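Local coordinates for glycosyl hydrolase (Rhizobium leguminosarum bv. trifolii, PDB 5NDX), which probably hydrolyses O-glycosidic bonds as a family 39 glycoside hydrolase, a bacterial orthologue of human alpha-L-iduronidase, at residues Gly183-Leu188 and Ser218-Gly223; Lys222-Ser227 and Asp267-Trp272; Lys228-Pro233 and His276-Lys281; Ala285-Arg290 and Ser414-Asn419. The protein carries 2 engineered substitutions. All blocks are in the same frame, centred on the assembly; numbering follows the deposited sequence. Where two conformers were deposited one is given.

Contact 1 (Gly183-Leu188 and Ser218-Gly223); sequences GTARTL and SIHEKG. With 8U8 ((2~{R},3~{S},4~{S},5~{R},6~{S})-6-(4-methyl-2-oxidanylidene-chromen-7-yl)oxy-3,4,5-tris(oxidanyl)oxane-2-carboxylic acid), chain M.
Two neighbouring parallel strands of the TIM barrel, 179-184 and 216-219, end here at the substrate pocket, and the loops that follow them carry A185, R186, H220 and K222 of the 8U8 site. The strands are joined in the usual beta-alpha-beta way through helix 190-200. G183 N donates to S218 O at 2.9 Å, standing well above the carbonyl plane, and S218 OG gives the same N-H a weak second acceptor; that hydroxyl is also bonded to E142. Next along the strands, H220 N meets T184 O at 2.9 Å in an almost straight bond (177°) lying in the carbonyl plane. The H220 ring lies against the chain it has just bonded: T184 O sits over one face, offset toward the rim, and CE1 comes within 3.1 Å of G183 O. ND1 is held by D264, and NE2 makes a weak bond to Q146, an engineered residue at the predicted proton-donor position. A185 CB touches the coumarin, 3.4 Å from C10 of 8U8. Farther from the sugar, E221 bends at chi2 (-65°) and crosses T187 at about a right angle; T187 OG1 donates to the syn lone pair of E221 OE2 at 2.7 Å. A water lies 2.5 Å from both A185 O and E221 OE1, bridging the two loops, and the latter oxygen has a salt-bridge partner in R241. Loops at the C-terminal ends of the barrel strands, carrying pocket residues as here, are where TIM-barrel glycosidases place their active site.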
# COMPACT_ATOMS: atom_id res chain seq x y z
N GLY A 183 8.04 14.78 9.50
CA GLY A 183 8.57 13.61 8.79
C GLY A 183 10.03 13.27 9.12
O GLY A 183 10.84 12.98 8.23
N THR A 184 10.35 13.33 10.41
CA THR A 184 11.71 13.09 10.89
C THR A 184 12.02 11.60 11.04
O THR A 184 11.12 10.79 11.34
CB THR A 184 11.95 13.83 12.24
OG1 THR A 184 10.78 13.76 13.06
CG2 THR A 184 12.30 15.30 11.97
N ALA A 185 13.29 11.26 10.85
CA ALA A 185 13.74 9.86 10.84
C ALA A 185 14.15 9.34 12.22
O ALA A 185 14.09 8.14 12.46
CB ALA A 185 14.89 9.68 9.87
N ARG A 186 14.61 10.22 13.10
CA ARG A 186 15.09 9.81 14.39
C ARG A 186 14.21 10.30 15.51
O ARG A 186 13.80 11.47 15.55
CB ARG A 186 16.53 10.29 14.58
CG ARG A 186 17.48 9.51 13.66
CD ARG A 186 18.89 10.08 13.64
NE ARG A 186 18.81 11.47 13.22
CZ ARG A 186 19.79 12.37 13.35
NH1 ARG A 186 20.98 12.03 13.85
NH2 ARG A 186 19.57 13.62 12.94
N THR A 187 13.94 9.39 16.44
CA THR A 187 13.00 9.62 17.51
C THR A 187 13.43 10.84 18.35
O THR A 187 14.56 10.89 18.87
CB THR A 187 12.89 8.37 18.34
OG1 THR A 187 12.62 7.26 17.46
CG2 THR A 187 11.80 8.48 19.39
N LEU A 188 12.55 11.83 18.43
CA LEU A 188 12.77 13.03 19.21
C LEU A 188 14.05 13.78 18.82
O LEU A 188 14.70 14.38 19.65
CB LEU A 188 12.76 12.70 20.72
CG LEU A 188 11.42 12.21 21.29
CD1 LEU A 188 11.50 11.98 22.80
CD2 LEU A 188 10.29 13.17 20.98
N SER A 218 3.91 13.94 11.93
CA SER A 218 4.44 12.80 11.24
C SER A 218 5.88 12.50 11.61
O SER A 218 6.71 13.42 11.70
CB SER A 218 4.31 12.95 9.72
OG SER A 218 5.02 14.06 9.28
N ILE A 219 6.16 11.22 11.79
CA ILE A 219 7.50 10.68 11.99
C ILE A 219 7.68 9.40 11.18
O ILE A 219 6.67 8.84 10.73
CB ILE A 219 7.72 10.35 13.48
CG1 ILE A 219 6.68 9.38 14.01
CG2 ILE A 219 7.67 11.62 14.32
CD1 ILE A 219 6.92 8.99 15.45
N HIS A 220 8.93 8.96 10.97
CA HIS A 220 9.20 7.60 10.51
C HIS A 220 9.73 6.78 11.69
O HIS A 220 10.68 7.18 12.36
CB HIS A 220 10.34 7.38 9.49
CG HIS A 220 10.59 8.47 8.54
ND1 HIS A 220 9.60 9.30 8.07
CD2 HIS A 220 11.72 8.82 7.89
CE1 HIS A 220 10.10 10.11 7.17
NE2 HIS A 220 11.39 9.87 7.08
N GLU A 221 9.18 5.61 11.84
CA GLU A 221 9.67 4.62 12.80
C GLU A 221 9.64 3.26 12.12
O GLU A 221 8.59 2.82 11.63
CB GLU A 221 8.81 4.62 14.08
CG GLU A 221 8.82 5.91 14.91
CD GLU A 221 10.19 6.25 15.52
OE1 GLU A 221 11.15 5.42 15.39
OE2 GLU A 221 10.33 7.37 16.12
N LYS A 222 10.79 2.62 12.09
CA LYS A 222 11.02 1.36 11.41
C LYS A 222 11.48 0.29 12.36
O LYS A 222 11.93 0.56 13.47
CB LYS A 222 12.04 1.57 10.29
CG LYS A 222 11.59 2.69 9.36
CD LYS A 222 12.19 2.58 7.97
CE LYS A 222 11.96 3.83 7.08
NZ LYS A 222 11.93 3.50 5.61
N GLY A 223 11.34 -0.94 11.92
CA GLY A 223 11.53 -2.08 12.81
C GLY A 223 12.96 -2.38 13.25
O GLY A 223 13.19 -2.86 14.35
C15 8U8 M . 20.75 8.76 6.52
C13 8U8 M . 19.73 8.42 7.44
C14 8U8 M . 19.97 8.61 8.80
C16 8U8 M . 18.97 8.33 9.74
O9 8U8 M . 19.27 8.49 10.92
O8 8U8 M . 17.74 7.84 9.35
C11 8U8 M . 17.43 7.75 8.02
C10 8U8 M . 16.13 7.39 7.65
C12 8U8 M . 18.43 8.03 7.04
C7 8U8 M . 18.05 7.95 5.69
C8 8U8 M . 16.75 7.60 5.33
C9 8U8 M . 15.78 7.30 6.30
O2 8U8 M . 14.47 6.97 5.99
C5 8U8 M . 14.05 6.36 4.71
O1 8U8 M . 14.91 5.25 4.42
C1 8U8 M . 14.91 4.74 3.15
C6 8U8 M . 15.01 3.34 3.38
O7 8U8 M . 15.53 2.68 2.48
O6 8U8 M . 14.55 2.94 4.43
C2 8U8 M . 13.61 4.93 2.31
O5 8U8 M . 12.63 3.97 2.76
C3 8U8 M . 13.06 6.42 2.32
O4 8U8 M . 13.18 6.98 1.06
C4 8U8 M . 13.79 7.30 3.39
O3 8U8 M . 13.00 8.54 3.58
O HOH W 1 12.85 6.50 13.92

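Contact 2 (Lys222-Ser227 and Asp267-Trp272); sequences KGVNGS and DPQLGW. With 8U8 ((2~{R},3~{S},4~{S},5~{R},6~{S})-6-(4-methyl-2-oxidanylidene-chromen-7-yl)oxy-3,4,5-tris(oxidanyl)oxane-2-carboxylic acid), chain M.
K222 lays its extended chain across L270 at about a right angle, CD 3.8 Å from L270 CD2, and runs beside D267 in the same direction. Its NZ ends against D267 OD2 at 2.7 Å, a salt bridge on the anti lone pair, and also donates to O6 of the 8U8 carboxylate at 2.9 Å; E265 is a third anionic partner of the ammonium. An alanine here would remove the ammonium and would probably leave the ligand carboxylate less well neutralised and L270 poorly covered. The two segments are loops following adjacent strands of the TIM barrel, and they run together at the pocket rim. G223 N donates to D267 O, and L270 N meets V224 O at 3.0 Å nearly along the C=O axis. A CB on G223 would collide with P268 O. Q269, extended with CG anti to the backbone N (-174°), lies alongside V224, CG 3.6 Å from V224 CG1, and its NE2 reaches N225 O at 3.0 Å in the plane of the amide. A water accepts from S227 N and lies 2.8 Å from L270 O. Beyond L270, the G271 and W272 N-H groups grip the sugar carboxylate, W272 N standing 2.8 Å from O7 of 8U8.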
# COMPACT_ATOMS: atom_id res chain seq x y z
N LYS A 222 10.79 2.62 12.09
CA LYS A 222 11.02 1.36 11.41
C LYS A 222 11.48 0.29 12.36
O LYS A 222 11.93 0.56 13.47
CB LYS A 222 12.04 1.57 10.29
CG LYS A 222 11.59 2.69 9.36
CD LYS A 222 12.19 2.58 7.97
CE LYS A 222 11.96 3.83 7.08
NZ LYS A 222 11.93 3.50 5.61
N GLY A 223 11.34 -0.94 11.92
CA GLY A 223 11.53 -2.08 12.81
C GLY A 223 12.96 -2.38 13.25
O GLY A 223 13.19 -2.86 14.35
N VAL A 224 13.92 -2.12 12.39
CA VAL A 224 15.32 -2.43 12.71
C VAL A 224 16.22 -1.67 11.73
O VAL A 224 15.82 -1.29 10.64
CB VAL A 224 15.64 -3.95 12.73
CG1 VAL A 224 15.60 -4.53 11.32
CG2 VAL A 224 16.97 -4.26 13.42
N ASN A 225 17.43 -1.43 12.20
CA ASN A 225 18.44 -0.72 11.49
C ASN A 225 18.83 -1.37 10.16
O ASN A 225 18.70 -2.57 10.00
CB ASN A 225 19.71 -0.63 12.39
CG ASN A 225 20.61 0.51 12.01
OD1 ASN A 225 20.18 1.49 11.34
ND2 ASN A 225 21.87 0.43 12.45
N GLY A 226 19.30 -0.54 9.24
CA GLY A 226 19.84 -0.95 7.95
C GLY A 226 21.08 -1.80 8.15
O GLY A 226 21.83 -1.52 9.05
N SER A 227 21.25 -2.88 7.37
CA SER A 227 22.44 -3.71 7.44
C SER A 227 22.48 -4.63 6.23
O SER A 227 21.45 -4.94 5.66
CB SER A 227 22.35 -4.57 8.72
OG SER A 227 23.40 -5.45 8.78
N ASP A 267 8.50 0.69 7.79
CA ASP A 267 9.00 -0.53 7.16
C ASP A 267 9.68 -1.40 8.22
O ASP A 267 10.16 -0.91 9.23
CB ASP A 267 9.98 -0.17 6.01
CG ASP A 267 9.34 0.81 5.01
OD1 ASP A 267 8.41 0.41 4.24
OD2 ASP A 267 9.78 1.99 5.02
N PRO A 268 9.70 -2.71 8.01
CA PRO A 268 10.33 -3.56 9.02
C PRO A 268 11.82 -3.36 9.14
O PRO A 268 12.38 -3.52 10.22
CB PRO A 268 9.96 -4.97 8.59
CG PRO A 268 9.21 -4.86 7.31
CD PRO A 268 9.02 -3.46 6.94
N GLN A 269 12.48 -3.00 8.05
CA GLN A 269 13.91 -2.72 8.10
C GLN A 269 14.30 -1.55 7.21
O GLN A 269 13.87 -1.46 6.03
CB GLN A 269 14.72 -3.95 7.72
CG GLN A 269 16.24 -3.79 7.90
CD GLN A 269 17.05 -5.08 7.82
OE1 GLN A 269 16.58 -6.11 7.33
NE2 GLN A 269 18.29 -5.03 8.32
N LEU A 270 15.10 -0.65 7.76
CA LEU A 270 15.75 0.43 6.99
C LEU A 270 16.55 -0.10 5.80
O LEU A 270 17.05 -1.23 5.82
CB LEU A 270 16.66 1.30 7.88
CG LEU A 270 15.86 2.26 8.76
CD1 LEU A 270 16.33 2.31 10.23
CD2 LEU A 270 15.79 3.68 8.12
N GLY A 271 16.66 0.73 4.76
CA GLY A 271 17.54 0.42 3.58
C GLY A 271 16.91 -0.51 2.52
O GLY A 271 17.23 -1.69 2.43
N TRP A 272 16.02 0.06 1.71
CA TRP A 272 15.20 -0.70 0.77
C TRP A 272 16.00 -1.55 -0.20
O TRP A 272 15.53 -2.62 -0.65
CB TRP A 272 14.31 0.25 -0.05
CG TRP A 272 14.98 1.00 -1.16
CD1 TRP A 272 15.50 2.27 -1.10
CD2 TRP A 272 15.20 0.56 -2.50
NE1 TRP A 272 16.02 2.63 -2.31
CE2 TRP A 272 15.85 1.60 -3.19
CE3 TRP A 272 14.91 -0.61 -3.19
CZ2 TRP A 272 16.21 1.51 -4.52
CZ3 TRP A 272 15.27 -0.72 -4.52
CH2 TRP A 272 15.92 0.32 -5.17
C15 8U8 M . 20.75 8.76 6.52
C13 8U8 M . 19.73 8.42 7.44
C14 8U8 M . 19.97 8.61 8.80
C16 8U8 M . 18.97 8.33 9.74
O9 8U8 M . 19.27 8.49 10.92
O8 8U8 M . 17.74 7.84 9.35
C11 8U8 M . 17.43 7.75 8.02
C10 8U8 M . 16.13 7.39 7.65
C12 8U8 M . 18.43 8.03 7.04
C7 8U8 M . 18.05 7.95 5.69
C8 8U8 M . 16.75 7.60 5.33
C9 8U8 M . 15.78 7.30 6.30
O2 8U8 M . 14.47 6.97 5.99
C5 8U8 M . 14.05 6.36 4.71
O1 8U8 M . 14.91 5.25 4.42
C1 8U8 M . 14.91 4.74 3.15
C6 8U8 M . 15.01 3.34 3.38
O7 8U8 M . 15.53 2.68 2.48
O6 8U8 M . 14.55 2.94 4.43
C2 8U8 M . 13.61 4.93 2.31
O5 8U8 M . 12.63 3.97 2.76
C3 8U8 M . 13.06 6.42 2.32
O4 8U8 M . 13.18 6.98 1.06
C4 8U8 M . 13.79 7.30 3.39
O3 8U8 M . 13.00 8.54 3.58
O HOH W 2 19.15 -3.06 5.23

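Contact 3 (Lys228-Pro233 and His276-Lys281); sequences KEDLTP and HSWHGK. With SO4 (sulfate ion), chain C.
The tight spot is a single histidine-carboxylate hydrogen bond: H276 ND1 points at D230 OD1 over 2.6 Å, nearly straight at 173°. The oxygen lies in the plane of the imidazole, whereas the ring nitrogen stands somewhat above the carboxylate plane, and the two flat groups are turned 49° apart. The neighbouring carboxylate would probably polarise the ring and favour its protonated form. E229 O adds a second oxygen at the same ring edge, 3.2 Å from H276 CE1, and D230 itself is the centre of an inverse gamma turn that brings backbone and carboxylate to the histidine together. Both segments belong to the long loops that follow strands 216-219 and 261-263 of the TIM barrel, just before the helices 235-252 and 282-300; S277-G280 form a short 3-10 turn. At the start of that turn H276 O accepts from both H279 N and H279 ND1, the latter on a lone pair, while H276 CB lies over one face of the W278 indole. Contact with P233 is much looser, its CG standing 4.5 Å from W278 CZ2. Water fills in where the chains part: one molecule takes the W278 NE1 proton, in the plane of the indole at 2.9 Å, and donates to L231 O; another accepts from S277 N and donates to D230 OD2. At the exposed margin K228 turns away, bent at chi2 (-61°), and its NZ pairs with D274, with a weak 3.3 Å bond to O1 of a sulfate ion that probably came from the crystallisation liquor.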
# COMPACT_ATOMS: atom_id res chain seq x y z
N LYS A 228 23.66 -5.15 5.93
CA LYS A 228 23.80 -6.27 5.01
C LYS A 228 23.42 -7.57 5.67
O LYS A 228 23.16 -8.56 4.96
CB LYS A 228 25.25 -6.45 4.56
CG LYS A 228 25.92 -5.24 3.98
CD LYS A 228 25.17 -4.82 2.76
CE LYS A 228 25.85 -3.63 2.08
NZ LYS A 228 24.89 -3.26 1.00
N GLU A 229 23.44 -7.60 7.00
CA GLU A 229 22.98 -8.77 7.75
C GLU A 229 21.48 -8.75 7.86
O GLU A 229 20.89 -7.68 7.91
CB GLU A 229 23.57 -8.80 9.16
CG GLU A 229 24.97 -9.42 9.17
CD GLU A 229 25.99 -8.52 8.55
OE1 GLU A 229 26.13 -7.43 9.09
OE2 GLU A 229 26.61 -8.89 7.55
N ASP A 230 20.89 -9.92 7.94
CA ASP A 230 19.46 -10.06 8.25
C ASP A 230 19.12 -9.86 9.71
O ASP A 230 18.77 -10.79 10.43
CB ASP A 230 18.91 -11.40 7.76
CG ASP A 230 18.76 -11.45 6.25
OD1 ASP A 230 18.95 -10.44 5.55
OD2 ASP A 230 18.45 -12.52 5.75
N LEU A 231 19.23 -8.62 10.15
CA LEU A 231 18.83 -8.28 11.47
C LEU A 231 17.31 -8.47 11.60
O LEU A 231 16.57 -8.42 10.59
CB LEU A 231 19.24 -6.83 11.76
CG LEU A 231 20.73 -6.49 11.63
CD1 LEU A 231 20.94 -5.04 12.05
CD2 LEU A 231 21.65 -7.38 12.43
N THR A 232 16.88 -8.72 12.82
CA THR A 232 15.51 -9.11 13.12
C THR A 232 14.64 -7.86 13.40
O THR A 232 14.92 -7.13 14.33
CB THR A 232 15.49 -10.07 14.33
OG1 THR A 232 16.11 -11.29 13.92
CG2 THR A 232 14.06 -10.40 14.71
N PRO A 233 13.62 -7.58 12.59
CA PRO A 233 12.70 -6.47 12.96
C PRO A 233 12.15 -6.56 14.40
O PRO A 233 11.78 -7.64 14.83
CB PRO A 233 11.54 -6.61 11.96
CG PRO A 233 12.18 -7.26 10.76
CD PRO A 233 13.20 -8.24 11.34
N HIS A 276 17.38 -8.57 1.43
CA HIS A 276 16.79 -9.32 2.51
C HIS A 276 15.63 -10.09 1.86
O HIS A 276 14.58 -9.50 1.53
CB HIS A 276 16.28 -8.39 3.59
CG HIS A 276 17.32 -7.49 4.18
ND1 HIS A 276 18.35 -7.95 4.98
CD2 HIS A 276 17.49 -6.15 4.09
CE1 HIS A 276 19.09 -6.94 5.37
NE2 HIS A 276 18.60 -5.83 4.84
N SER A 277 15.85 -11.38 1.66
CA SER A 277 15.01 -12.24 0.87
C SER A 277 13.57 -12.46 1.37
O SER A 277 12.67 -12.75 0.59
CB SER A 277 15.69 -13.58 0.65
OG SER A 277 16.73 -13.41 -0.30
N TRP A 278 13.37 -12.26 2.65
CA TRP A 278 12.07 -12.29 3.23
C TRP A 278 11.08 -11.26 2.64
O TRP A 278 9.88 -11.46 2.77
CB TRP A 278 12.13 -12.13 4.75
CG TRP A 278 12.90 -11.03 5.32
CD1 TRP A 278 14.19 -11.13 5.85
CD2 TRP A 278 12.47 -9.69 5.55
NE1 TRP A 278 14.58 -9.90 6.32
CE2 TRP A 278 13.55 -9.01 6.15
CE3 TRP A 278 11.30 -8.96 5.24
CZ2 TRP A 278 13.47 -7.67 6.52
CZ3 TRP A 278 11.20 -7.67 5.63
CH2 TRP A 278 12.28 -7.03 6.26
N HIS A 279 11.57 -10.22 1.97
CA HIS A 279 10.68 -9.31 1.25
C HIS A 279 9.91 -10.01 0.12
O HIS A 279 8.85 -9.53 -0.29
CB HIS A 279 11.44 -8.14 0.68
CG HIS A 279 11.84 -7.12 1.70
ND1 HIS A 279 13.15 -6.90 2.04
CD2 HIS A 279 11.11 -6.24 2.42
CE1 HIS A 279 13.22 -5.93 2.94
NE2 HIS A 279 12.00 -5.54 3.22
N GLY A 280 10.42 -11.13 -0.36
CA GLY A 280 9.76 -11.88 -1.43
C GLY A 280 8.88 -12.99 -0.97
O GLY A 280 8.31 -13.74 -1.79
N LYS A 281 8.74 -13.13 0.34
CA LYS A 281 8.05 -14.30 0.91
C LYS A 281 7.00 -13.94 1.95
O LYS A 281 6.85 -12.80 2.33
CB LYS A 281 9.12 -15.27 1.46
CG LYS A 281 9.80 -15.99 0.29
CD LYS A 281 10.93 -16.93 0.67
CE LYS A 281 11.33 -17.70 -0.61
NZ LYS A 281 12.64 -18.34 -0.54
S SO4 C . 25.27 -6.33 -1.97
O1 SO4 C . 24.75 -5.03 -1.76
O2 SO4 C . 24.51 -7.26 -1.19
O3 SO4 C . 26.63 -6.26 -1.51
O4 SO4 C . 25.23 -6.76 -3.33
O HOH W 3 17.92 -12.74 3.14
O HOH W 4 16.71 -8.72 7.94

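Contact 4 (Ala285-Arg290 and Ser414-Asn419); sequences AGIIAR and SVDAIN
R290 and D416 form the salt bridge that anchors this contact, with R290 NE donating to D416 OD1 at 3.1 Å and R290 NH2 adding a weak bond to the same oxygen. The approach is not the flat, paired one: the side chains cross at about a right angle, the guanidinium and carboxylate planes are 88° apart, and NE meets OD1 from above the carboxylate plane. T235 OG1 is bonded to both D416 OD1 and R290 NE, so the hydroxyl ties the pair to helix 235-252. R290 NH1 makes a further weak bond to S414 O at 3.2 Å. The arginine gets there with CG anti to the backbone N (164°) and its chain extended to NE, and V415 CA and D416 N lie over one face of its guanidinium. An alanine in place of R290 would remove the guanidinium and its bonds to D416, and would probably loosen the loop from the helix. Closer to the helix axis, R290 CD rests 3.4 Å from S414 OG, and this hydroxyl sits 3.3 Å from G286 C. A CB on G286 would be crowded by S414 CB, so the serine packs directly on the helix backbone. I287 CD1 packs beside it, 3.6 Å from S414 OG. The arrangement joins helix 282-300 of the TIM barrel to the loop between strands 407-413 and 422-431 of the large beta sheet, a buried barrel-to-beta-domain interface.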
# COMPACT_ATOMS: atom_id res chain seq x y z
N ALA A 285 4.46 -10.50 4.30
CA ALA A 285 3.02 -10.31 4.43
C ALA A 285 2.62 -10.36 5.87
O ALA A 285 1.80 -9.56 6.33
CB ALA A 285 2.29 -11.37 3.62
N GLY A 286 3.15 -11.37 6.59
CA GLY A 286 2.84 -11.55 8.01
C GLY A 286 3.23 -10.35 8.84
O GLY A 286 2.43 -9.83 9.64
N ILE A 287 4.44 -9.89 8.62
CA ILE A 287 5.00 -8.81 9.41
C ILE A 287 4.32 -7.47 9.16
O ILE A 287 4.14 -6.70 10.10
CB ILE A 287 6.55 -8.73 9.23
CG1 ILE A 287 7.19 -8.24 10.53
CG2 ILE A 287 6.96 -7.76 8.18
CD1 ILE A 287 7.19 -9.34 11.60
N ILE A 288 3.94 -7.15 7.92
CA ILE A 288 3.10 -5.95 7.67
C ILE A 288 1.78 -6.01 8.46
O ILE A 288 1.37 -5.03 9.12
CB ILE A 288 2.79 -5.83 6.16
CG1 ILE A 288 4.07 -5.41 5.38
CG2 ILE A 288 1.71 -4.79 5.87
CD1 ILE A 288 4.01 -5.64 3.87
N ALA A 289 1.12 -7.18 8.41
CA ALA A 289 -0.11 -7.32 9.12
C ALA A 289 0.09 -7.26 10.65
O ALA A 289 -0.73 -6.67 11.38
CB ALA A 289 -0.85 -8.58 8.69
N ARG A 290 1.18 -7.84 11.12
CA ARG A 290 1.50 -7.83 12.52
C ARG A 290 1.74 -6.41 13.05
O ARG A 290 1.24 -6.07 14.11
CB ARG A 290 2.70 -8.74 12.79
CG ARG A 290 3.36 -8.54 14.12
CD ARG A 290 4.31 -9.68 14.36
NE ARG A 290 5.16 -9.46 15.50
CZ ARG A 290 5.06 -10.04 16.70
NH1 ARG A 290 4.13 -10.90 17.00
NH2 ARG A 290 5.91 -9.69 17.63
N SER A 414 2.50 -14.56 12.72
CA SER A 414 3.71 -13.86 12.43
C SER A 414 4.45 -13.57 13.73
O SER A 414 3.84 -13.09 14.72
CB SER A 414 3.40 -12.54 11.69
OG SER A 414 4.52 -11.68 11.57
N VAL A 415 5.75 -13.87 13.73
CA VAL A 415 6.68 -13.42 14.79
C VAL A 415 7.83 -12.62 14.14
O VAL A 415 8.09 -12.73 12.92
CB VAL A 415 7.28 -14.61 15.58
CG1 VAL A 415 6.18 -15.40 16.33
CG2 VAL A 415 8.05 -15.58 14.67
N ASP A 416 8.54 -11.85 14.97
CA ASP A 416 9.64 -11.04 14.51
C ASP A 416 10.75 -11.89 13.89
O ASP A 416 11.31 -11.52 12.85
CB ASP A 416 10.18 -10.21 15.68
CG ASP A 416 9.26 -9.07 16.06
OD1 ASP A 416 8.24 -8.83 15.39
OD2 ASP A 416 9.56 -8.37 17.01
N ALA A 417 11.03 -13.04 14.49
CA ALA A 417 12.13 -13.87 13.97
C ALA A 417 11.80 -14.44 12.60
O ALA A 417 10.73 -15.04 12.34
CB ALA A 417 12.55 -14.96 14.97
N ILE A 418 12.76 -14.25 11.71
CA ILE A 418 12.63 -14.59 10.28
C ILE A 418 12.72 -16.10 10.02
O ILE A 418 12.08 -16.63 9.16
CB ILE A 418 13.74 -13.87 9.50
CG1 ILE A 418 13.47 -12.35 9.56
CG2 ILE A 418 13.78 -14.30 8.03
CD1 ILE A 418 14.73 -11.54 9.46
N ASN A 419 13.54 -16.75 10.80
CA ASN A 419 13.99 -18.12 10.69
C ASN A 419 13.10 -19.08 11.51
O ASN A 419 13.62 -20.11 11.93
CB ASN A 419 15.43 -18.15 11.30
CG ASN A 419 15.45 -17.60 12.74
OD1 ASN A 419 15.17 -18.32 13.66
ND2 ASN A 419 15.67 -16.31 12.90

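In the fold
From the N terminus, contact 1 comes first, closing the strand 179-184, helix 190-200, strand 216-219 unit of the barrel. Contact 2 starts where contact 1 ends, sharing K222 and G223, and both touch the same 8U8. Contacts 2 and 3 cross: the loop after strand 216-219 runs alongside the loop after strand 261-263, first at the pocket and then farther out, and the two contacts meet where Q269 and S227 approach H276. Contact 4 opens later, on helix 282-300, and spans more than a hundred residues to tie the barrel to the large mixed sheet. It touches contact 3 where P233 meets D416 and I418 meets W278, and contact 2 through P268 against I287.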